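PDB 2AVT: DNA polymerase III beta subunit from Streptococcus pyogenes, which probably forms the ring-shaped sliding clamp that encircles DNA and tethers the replicative polymerase to its template during processive synthesis. Local coordinates for residues F266-L271 and K339-E344; T332-S337 and Q370-V375. One frame throughout, in Å; residues are numbered along the deposited sequence.

Contact 1: F266-L271 and K339-E344; sequences FNTQSL and KAIKSE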
ATOM      1  N   PHE A 266     -12.103  26.641  17.328  1.00 45.01           N
ATOM      2  CA  PHE A 266     -12.860  25.616  16.615  1.00 43.60           C
ATOM      3  C   PHE A 266     -12.572  24.236  17.168  1.00 43.44           C
ATOM      4  O   PHE A 266     -11.584  24.016  17.867  1.00 45.19           O
ATOM      5  CB  PHE A 266     -12.476  25.538  15.130  1.00 43.33           C
ATOM      6  CG  PHE A 266     -12.540  26.836  14.383  1.00 40.78           C
ATOM      7  CD1 PHE A 266     -11.488  27.733  14.424  1.00 40.90           C
ATOM      8  CD2 PHE A 266     -13.608  27.107  13.547  1.00 39.70           C
ATOM      9  CE1 PHE A 266     -11.498  28.868  13.640  1.00 40.30           C
ATOM     10  CE2 PHE A 266     -13.623  28.237  12.765  1.00 38.39           C
ATOM     11  CZ  PHE A 266     -12.565  29.116  12.809  1.00 39.58           C
ATOM     12  N   ASN A 267     -13.441  23.298  16.827  1.00 44.36           N
ATOM     13  CA  ASN A 267     -13.241  21.913  17.205  1.00 44.45           C
ATOM     14  C   ASN A 267     -12.160  21.502  16.196  1.00 44.97           C
ATOM     15  O   ASN A 267     -12.366  21.604  14.983  1.00 45.31           O
ATOM     16  CB  ASN A 267     -14.521  21.118  16.967  1.00 43.79           C
ATOM     17  CG  ASN A 267     -14.328  19.637  17.165  1.00 45.18           C
ATOM     18  OD1 ASN A 267     -14.875  19.049  18.095  1.00 44.41           O
ATOM     19  ND2 ASN A 267     -13.541  19.021  16.291  1.00 44.57           N
ATOM     20  N   THR A 268     -11.007  21.068  16.691  1.00 44.00           N
ATOM     21  CA  THR A 268      -9.896  20.688  15.824  1.00 43.48           C
ATOM     22  C   THR A 268     -10.267  19.793  14.637  1.00 44.19           C
ATOM     23  O   THR A 268      -9.938  20.106  13.488  1.00 42.06           O
ATOM     24  CB  THR A 268      -8.792  19.993  16.637  1.00 41.85           C
ATOM     25  OG1 THR A 268      -8.335  20.877  17.664  1.00 41.28           O
ATOM     26  CG2 THR A 268      -7.622  19.622  15.746  1.00 38.88           C
ATOM     27  N   GLN A 269     -10.965  18.697  14.917  1.00 45.04           N
ATOM     28  CA  GLN A 269     -11.351  17.739  13.887  1.00 46.55           C
ATOM     29  C   GLN A 269     -12.359  18.228  12.847  1.00 46.94           C
ATOM     30  O   GLN A 269     -12.158  18.021  11.651  1.00 46.76           O
ATOM     31  CB  GLN A 269     -11.883  16.462  14.536  1.00 48.78           C
ATOM     32  CG  GLN A 269     -12.127  15.326  13.545  1.00 51.30           C
ATOM     33  CD  GLN A 269     -12.572  14.039  14.216  1.00 52.23           C
ATOM     34  OE1 GLN A 269     -13.695  13.932  14.709  1.00 53.86           O
ATOM     35  NE2 GLN A 269     -11.682  13.053  14.244  1.00 54.17           N
ATOM     36  N   SER A 270     -13.441  18.863  13.290  1.00 46.82           N
ATOM     37  CA  SER A 270     -14.452  19.344  12.355  1.00 46.74           C
ATOM     38  C   SER A 270     -13.876  20.374  11.392  1.00 46.79           C
ATOM     39  O   SER A 270     -14.246  20.404  10.219  1.00 47.56           O
ATOM     40  CB  SER A 270     -15.653  19.939  13.104  1.00 48.25           C
ATOM     41  OG  SER A 270     -15.326  21.162  13.739  1.00 50.61           O
ATOM     42  N   LEU A 271     -12.967  21.213  11.881  1.00 45.67           N
ATOM     43  CA  LEU A 271     -12.350  22.230  11.032  1.00 44.67           C
ATOM     44  C   LEU A 271     -11.431  21.580  10.000  1.00 44.23           C
ATOM     45  O   LEU A 271     -11.320  22.049   8.858  1.00 41.89           O
ATOM     46  CB  LEU A 271     -11.547  23.226  11.872  1.00 43.42           C
ATOM     47  CG  LEU A 271     -10.869  24.321  11.041  1.00 44.43           C
ATOM     48  CD1 LEU A 271     -11.924  25.037  10.200  1.00 43.61           C
ATOM     49  CD2 LEU A 271     -10.145  25.310  11.951  1.00 45.03           C
ATOM     50  N   LYS A 339      -3.708  18.599  11.848  1.00 37.47           N
ATOM     51  CA  LYS A 339      -3.383  17.199  12.065  1.00 38.62           C
ATOM     52  C   LYS A 339      -2.388  17.103  13.217  1.00 37.48           C
ATOM     53  O   LYS A 339      -2.410  16.144  13.990  1.00 36.66           O
ATOM     54  CB  LYS A 339      -2.790  16.594  10.784  1.00 41.35           C
ATOM     55  CG  LYS A 339      -2.591  15.086  10.839  1.00 46.11           C
ATOM     56  CD  LYS A 339      -2.244  14.517   9.466  1.00 48.29           C
ATOM     57  CE  LYS A 339      -2.079  13.004   9.518  1.00 51.51           C
ATOM     58  NZ  LYS A 339      -1.840  12.421   8.160  1.00 52.77           N
ATOM     59  N   ALA A 340      -1.533  18.116  13.340  1.00 35.51           N
ATOM     60  CA  ALA A 340      -0.524  18.156  14.397  1.00 34.83           C
ATOM     61  C   ALA A 340      -1.054  18.547  15.785  1.00 34.71           C
ATOM     62  O   ALA A 340      -0.317  18.496  16.765  1.00 34.34           O
ATOM     63  CB  ALA A 340       0.589  19.099  14.001  1.00 35.93           C
ATOM     64  N   ILE A 341      -2.321  18.935  15.871  1.00 34.30           N
ATOM     65  CA  ILE A 341      -2.907  19.331  17.152  1.00 33.96           C
ATOM     66  C   ILE A 341      -3.713  18.192  17.765  1.00 33.70           C
ATOM     67  O   ILE A 341      -4.724  17.774  17.213  1.00 33.57           O
ATOM     68  CB  ILE A 341      -3.814  20.570  16.976  1.00 33.16           C
ATOM     69  CG1 ILE A 341      -2.972  21.766  16.521  1.00 32.35           C
ATOM     70  CG2 ILE A 341      -4.509  20.905  18.284  1.00 32.96           C
ATOM     71  CD1 ILE A 341      -3.807  22.982  16.100  1.00 32.98           C
ATOM     72  N   LYS A 342      -3.259  17.687  18.906  1.00 36.27           N
ATOM     73  CA  LYS A 342      -3.946  16.586  19.571  1.00 39.33           C
ATOM     74  C   LYS A 342      -5.162  17.022  20.376  1.00 40.55           C
ATOM     75  O   LYS A 342      -6.069  16.222  20.608  1.00 41.99           O
ATOM     76  CB  LYS A 342      -2.991  15.836  20.506  1.00 42.10           C
ATOM     77  CG  LYS A 342      -1.827  15.134  19.831  1.00 45.94           C
ATOM     78  CD  LYS A 342      -0.948  14.461  20.887  1.00 49.69           C
ATOM     79  CE  LYS A 342       0.277  13.777  20.292  1.00 49.97           C
ATOM     80  NZ  LYS A 342       1.143  13.207  21.372  1.00 50.86           N
ATOM     81  N   SER A 343      -5.186  18.281  20.801  1.00 40.67           N
ATOM     82  CA  SER A 343      -6.300  18.785  21.605  1.00 41.83           C
ATOM     83  C   SER A 343      -7.627  18.860  20.857  1.00 42.76           C
ATOM     84  O   SER A 343      -7.667  19.079  19.643  1.00 42.73           O
ATOM     85  CB  SER A 343      -5.971  20.166  22.170  1.00 41.19           C
ATOM     86  OG  SER A 343      -5.847  21.116  21.133  1.00 44.78           O
ATOM     87  N   GLU A 344      -8.715  18.686  21.598  1.00 42.10           N
ATOM     88  CA  GLU A 344     -10.042  18.726  21.016  1.00 42.87           C
ATOM     89  C   GLU A 344     -10.321  20.063  20.336  1.00 41.60           C
ATOM     90  O   GLU A 344     -11.053  20.121  19.354  1.00 41.47           O
ATOM     91  CB  GLU A 344     -11.097  18.453  22.096  1.00 45.02           C
ATOM     92  CG  GLU A 344     -12.519  18.355  21.559  1.00 50.32           C
ATOM     93  CD  GLU A 344     -13.533  17.947  22.618  1.00 53.58           C
ATOM     94  OE1 GLU A 344     -13.436  16.817  23.137  1.00 54.45           O
ATOM     95  OE2 GLU A 344     -14.432  18.758  22.931  1.00 55.05           O
TER
HETATM   96  O   HOH W   1     -11.289  17.876  17.503  1.00 38.91           O

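Contact 2: T332-S337 and Q370-V375; sequences TYLIES and QLITPV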
ATOM      1  N   THR A 332      -4.080  23.231   2.408  1.00 40.97           N
ATOM      2  CA  THR A 332      -3.187  22.132   2.793  1.00 41.31           C
ATOM      3  C   THR A 332      -2.375  22.476   4.040  1.00 41.15           C
ATOM      4  O   THR A 332      -2.128  21.626   4.889  1.00 39.67           O
ATOM      5  CB  THR A 332      -2.192  21.782   1.672  1.00 40.81           C
ATOM      6  OG1 THR A 332      -2.911  21.305   0.530  1.00 43.27           O
ATOM      7  CG2 THR A 332      -1.230  20.700   2.136  1.00 41.43           C
ATOM      8  N   TYR A 333      -1.969  23.736   4.137  1.00 42.31           N
ATOM      9  CA  TYR A 333      -1.191  24.217   5.266  1.00 42.12           C
ATOM     10  C   TYR A 333      -1.984  24.129   6.571  1.00 41.18           C
ATOM     11  O   TYR A 333      -1.464  23.689   7.596  1.00 40.86           O
ATOM     12  CB  TYR A 333      -0.759  25.655   4.999  1.00 45.05           C
ATOM     13  CG  TYR A 333       0.239  25.787   3.867  1.00 47.80           C
ATOM     14  CD1 TYR A 333       0.797  24.663   3.271  1.00 49.61           C
ATOM     15  CD2 TYR A 333       0.669  27.035   3.439  1.00 49.57           C
ATOM     16  CE1 TYR A 333       1.761  24.780   2.289  1.00 49.93           C
ATOM     17  CE2 TYR A 333       1.631  27.161   2.459  1.00 51.44           C
ATOM     18  CZ  TYR A 333       2.177  26.030   1.891  1.00 51.51           C
ATOM     19  OH  TYR A 333       3.162  26.161   0.940  1.00 52.72           O
ATOM     20  N   LEU A 334      -3.247  24.543   6.526  1.00 40.57           N
ATOM     21  CA  LEU A 334      -4.098  24.497   7.705  1.00 39.03           C
ATOM     22  C   LEU A 334      -4.402  23.048   8.060  1.00 39.79           C
ATOM     23  O   LEU A 334      -4.383  22.663   9.235  1.00 39.50           O
ATOM     24  CB  LEU A 334      -5.406  25.252   7.450  1.00 38.58           C
ATOM     25  CG  LEU A 334      -6.388  25.277   8.626  1.00 36.73           C
ATOM     26  CD1 LEU A 334      -5.669  25.759   9.893  1.00 36.62           C
ATOM     27  CD2 LEU A 334      -7.553  26.188   8.296  1.00 36.08           C
ATOM     28  N   ILE A 335      -4.679  22.242   7.037  1.00 38.22           N
ATOM     29  CA  ILE A 335      -4.975  20.831   7.236  1.00 36.89           C
ATOM     30  C   ILE A 335      -3.841  20.158   8.003  1.00 34.90           C
ATOM     31  O   ILE A 335      -4.070  19.478   8.998  1.00 33.88           O
ATOM     32  CB  ILE A 335      -5.192  20.115   5.877  1.00 37.70           C
ATOM     33  CG1 ILE A 335      -6.418  20.714   5.175  1.00 37.45           C
ATOM     34  CG2 ILE A 335      -5.383  18.613   6.096  1.00 37.30           C
ATOM     35  CD1 ILE A 335      -6.754  20.077   3.843  1.00 38.48           C
ATOM     36  N   GLU A 336      -2.613  20.364   7.548  1.00 36.30           N
ATOM     37  CA  GLU A 336      -1.458  19.777   8.202  1.00 37.53           C
ATOM     38  C   GLU A 336      -1.232  20.324   9.621  1.00 37.92           C
ATOM     39  O   GLU A 336      -0.809  19.589  10.518  1.00 35.10           O
ATOM     40  CB  GLU A 336      -0.220  19.982   7.323  1.00 40.96           C
ATOM     41  CG  GLU A 336      -0.183  19.007   6.142  1.00 46.29           C
ATOM     42  CD  GLU A 336       0.885  19.327   5.119  1.00 48.97           C
ATOM     43  OE1 GLU A 336       2.001  19.717   5.515  1.00 50.74           O
ATOM     44  OE2 GLU A 336       0.611  19.167   3.908  1.00 52.96           O
ATOM     45  N   SER A 337      -1.522  21.608   9.830  1.00 37.09           N
ATOM     46  CA  SER A 337      -1.365  22.206  11.154  1.00 36.12           C
ATOM     47  C   SER A 337      -2.370  21.588  12.120  1.00 35.20           C
ATOM     48  O   SER A 337      -2.052  21.325  13.278  1.00 35.39           O
ATOM     49  CB  SER A 337      -1.577  23.722  11.097  1.00 36.24           C
ATOM     50  OG  SER A 337      -0.450  24.375  10.532  1.00 37.45           O
ATOM     51  N   GLN A 370       1.988  27.566  15.859  1.00 36.23           N
ATOM     52  CA  GLN A 370       2.178  27.362  14.427  1.00 36.96           C
ATOM     53  C   GLN A 370       1.782  28.655  13.723  1.00 37.30           C
ATOM     54  O   GLN A 370       0.835  29.327  14.131  1.00 36.58           O
ATOM     55  CB  GLN A 370       1.328  26.197  13.916  1.00 35.55           C
ATOM     56  CG  GLN A 370       1.725  24.843  14.497  1.00 34.46           C
ATOM     57  CD  GLN A 370       0.892  23.715  13.944  1.00 33.14           C
ATOM     58  OE1 GLN A 370       1.148  23.219  12.843  1.00 36.21           O
ATOM     59  NE2 GLN A 370      -0.121  23.310  14.692  1.00 33.01           N
ATOM     60  N   LEU A 371       2.518  28.986  12.666  1.00 38.31           N
ATOM     61  CA  LEU A 371       2.301  30.213  11.903  1.00 40.31           C
ATOM     62  C   LEU A 371       2.035  29.878  10.427  1.00 39.97           C
ATOM     63  O   LEU A 371       2.771  29.100   9.826  1.00 39.25           O
ATOM     64  CB  LEU A 371       3.557  31.087  12.035  1.00 42.15           C
ATOM     65  CG  LEU A 371       3.561  32.603  11.802  1.00 46.34           C
ATOM     66  CD1 LEU A 371       2.755  33.289  12.888  1.00 46.26           C
ATOM     67  CD2 LEU A 371       4.998  33.123  11.830  1.00 45.70           C
ATOM     68  N   ILE A 372       0.986  30.462   9.852  1.00 39.93           N
ATOM     69  CA  ILE A 372       0.639  30.226   8.451  1.00 40.51           C
ATOM     70  C   ILE A 372       0.474  31.537   7.692  1.00 41.82           C
ATOM     71  O   ILE A 372      -0.330  32.392   8.074  1.00 41.20           O
ATOM     72  CB  ILE A 372      -0.683  29.454   8.312  1.00 40.81           C
ATOM     73  CG1 ILE A 372      -0.527  28.030   8.846  1.00 41.48           C
ATOM     74  CG2 ILE A 372      -1.116  29.434   6.846  1.00 41.11           C
ATOM     75  CD1 ILE A 372      -1.827  27.235   8.832  1.00 40.78           C
ATOM     76  N   THR A 373       1.233  31.693   6.616  1.00 41.96           N
ATOM     77  CA  THR A 373       1.157  32.899   5.805  1.00 42.01           C
ATOM     78  C   THR A 373      -0.016  32.803   4.839  1.00 42.81           C
ATOM     79  O   THR A 373      -0.183  31.805   4.140  1.00 43.24           O
ATOM     80  CB  THR A 373       2.446  33.105   5.013  1.00 42.01           C
ATOM     81  OG1 THR A 373       3.541  33.268   5.926  1.00 41.21           O
ATOM     82  CG2 THR A 373       2.333  34.328   4.123  1.00 42.32           C
ATOM     83  N   PRO A 374      -0.854  33.846   4.798  1.00 43.51           N
ATOM     84  CA  PRO A 374      -2.027  33.898   3.923  1.00 43.23           C
ATOM     85  C   PRO A 374      -1.699  34.324   2.492  1.00 42.91           C
ATOM     86  O   PRO A 374      -0.553  34.635   2.164  1.00 41.42           O
ATOM     87  CB  PRO A 374      -2.929  34.896   4.634  1.00 42.73           C
ATOM     88  CG  PRO A 374      -1.938  35.884   5.165  1.00 42.81           C
ATOM     89  CD  PRO A 374      -0.817  35.012   5.701  1.00 43.18           C
ATOM     90  N   VAL A 375      -2.723  34.343   1.650  1.00 44.49           N
ATOM     91  CA  VAL A 375      -2.568  34.727   0.252  1.00 47.71           C
ATOM     92  C   VAL A 375      -3.316  36.029  -0.039  1.00 48.86           C
ATOM     93  O   VAL A 375      -4.522  36.127   0.197  1.00 48.71           O
ATOM     94  CB  VAL A 375      -3.111  33.611  -0.686  1.00 46.92           C
ATOM     95  CG1 VAL A 375      -2.979  34.036  -2.141  1.00 46.88           C
ATOM     96  CG2 VAL A 375      -2.349  32.313  -0.442  1.00 46.77           C
TER

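Contact 1: F266-L271 and K339-E344
The first torsion of Thr268 (chi1 -59°) sets OG1 beside its backbone N and anti to the carbonyl carbon, with CG2 anti to N, so that hydroxyl and N-H meet Ser343 and Glu344 as neighbouring donors. The contact belongs to the C-terminal DNA-clamp domain: helix 268-282 starts where strand 262-267 ends, and the loop leading from helix 331-339 into the adjoining antiparallel strand 345-350 closes over that start. Asn267 occupies the N-cap position, and the loop carbonyls serve the first helical residues. Thr268 N donates to Glu344 O at 2.8 Å, with an N-H...O angle of 154°. One residue back along the loop, Ser343 O takes the hydroxyl proton of Thr268 OG1, also at 2.8 Å, so the threonine grips two successive carbonyls. Glu344 O has further company. A water donates to Glu344 O at 2.9 Å and accepts from Gln269 N, which links a second N-H of the helix start to the same carbonyl, and Asn267 CA directs a weak C-H...O contact at it. Glu344 makes its polar contacts through its carbonyl, its CB pointing away from the helix start. Ser343 OG turns instead to Thr345 O and Gly362 N, which ties the loop to the chain beyond. The apolar branch of Thr268 lies toward Ile341, and both side chains rest on Val346 of strand 345-350. Here the methyl CG2 of Thr268 comes to 3.7 Å from Ile341 O, while Ile341 CG2 lies 3.9 Å from Thr268 OG1.

Contact 2: T332-S337 and Q370-V375
Ser337 and Gln370 carry the polar half of this contact, in which helix 331-339 lies against strand 367-372 of the antiparallel sheet in the C-terminal DNA-clamp domain. The axes of helix 332-337 and strand 370-372 approach to 9.5 Å and run nearly antiparallel, at 170°, so successive turns of the helix face alternate residues of the strand.

The hydrogen bonds gather at the carboxamide of Gln370, whose chain is extended beyond CG and carries the carboxamide to Ser337, where both of its polar atoms meet one residue. NE2 of Gln370 donates to Ser337 O at 3.1 Å, and the bond is almost straight, with 166° at the hydrogen. Ser337 O lies only 9° out of the amide plane, as suits an N-H of that group. On the other branch, OE1 of Gln370 is 3.0 Å from Ser337 OG. Ser337 OG also stands 3.2 Å from Tyr333 O, one turn earlier in the helix, and its single proton could go to either acceptor. The carboxamide is thus fixed in rotation chiefly by its NE2 bond, while Phe151 and Ile341 border the Gln370 side chain.

The apolar contacts centre on Ile372, flanked by Phe357 and Leu359 of the neighbouring strand 357-361. CG1 stands anti to the carbonyl carbon and CD1 anti to CA, an extended branch that pushes its terminal methyl against the helix backbone. Ile372 CD1 reaches Leu334 CA at 3.7 Å and Tyr333 O at 3.8 Å, besides packing on the side chain of Leu334. The other branch meets the foot of the tyrosine, with Ile372 CG2 4.2 Å from Tyr333 CB.

Both contacts are largely buried and reach the same antiparallel sheet of the C-terminal domain, but they use different parts of it. Contact 1 joins a helix start to a loop beside two neighbouring strands and works mainly through backbone carbonyls; a water joins its bonds, and the exposed Glu344 marks its outer side. Contact 2 lays a helix along a strand and divides its work between a side-chain amide and a branched aliphatic group. The loop of contact 1 continues directly from the helix of contact 2, and the two meet where Ile341 CG1 packs 3.7 Å from Gln370 NE2.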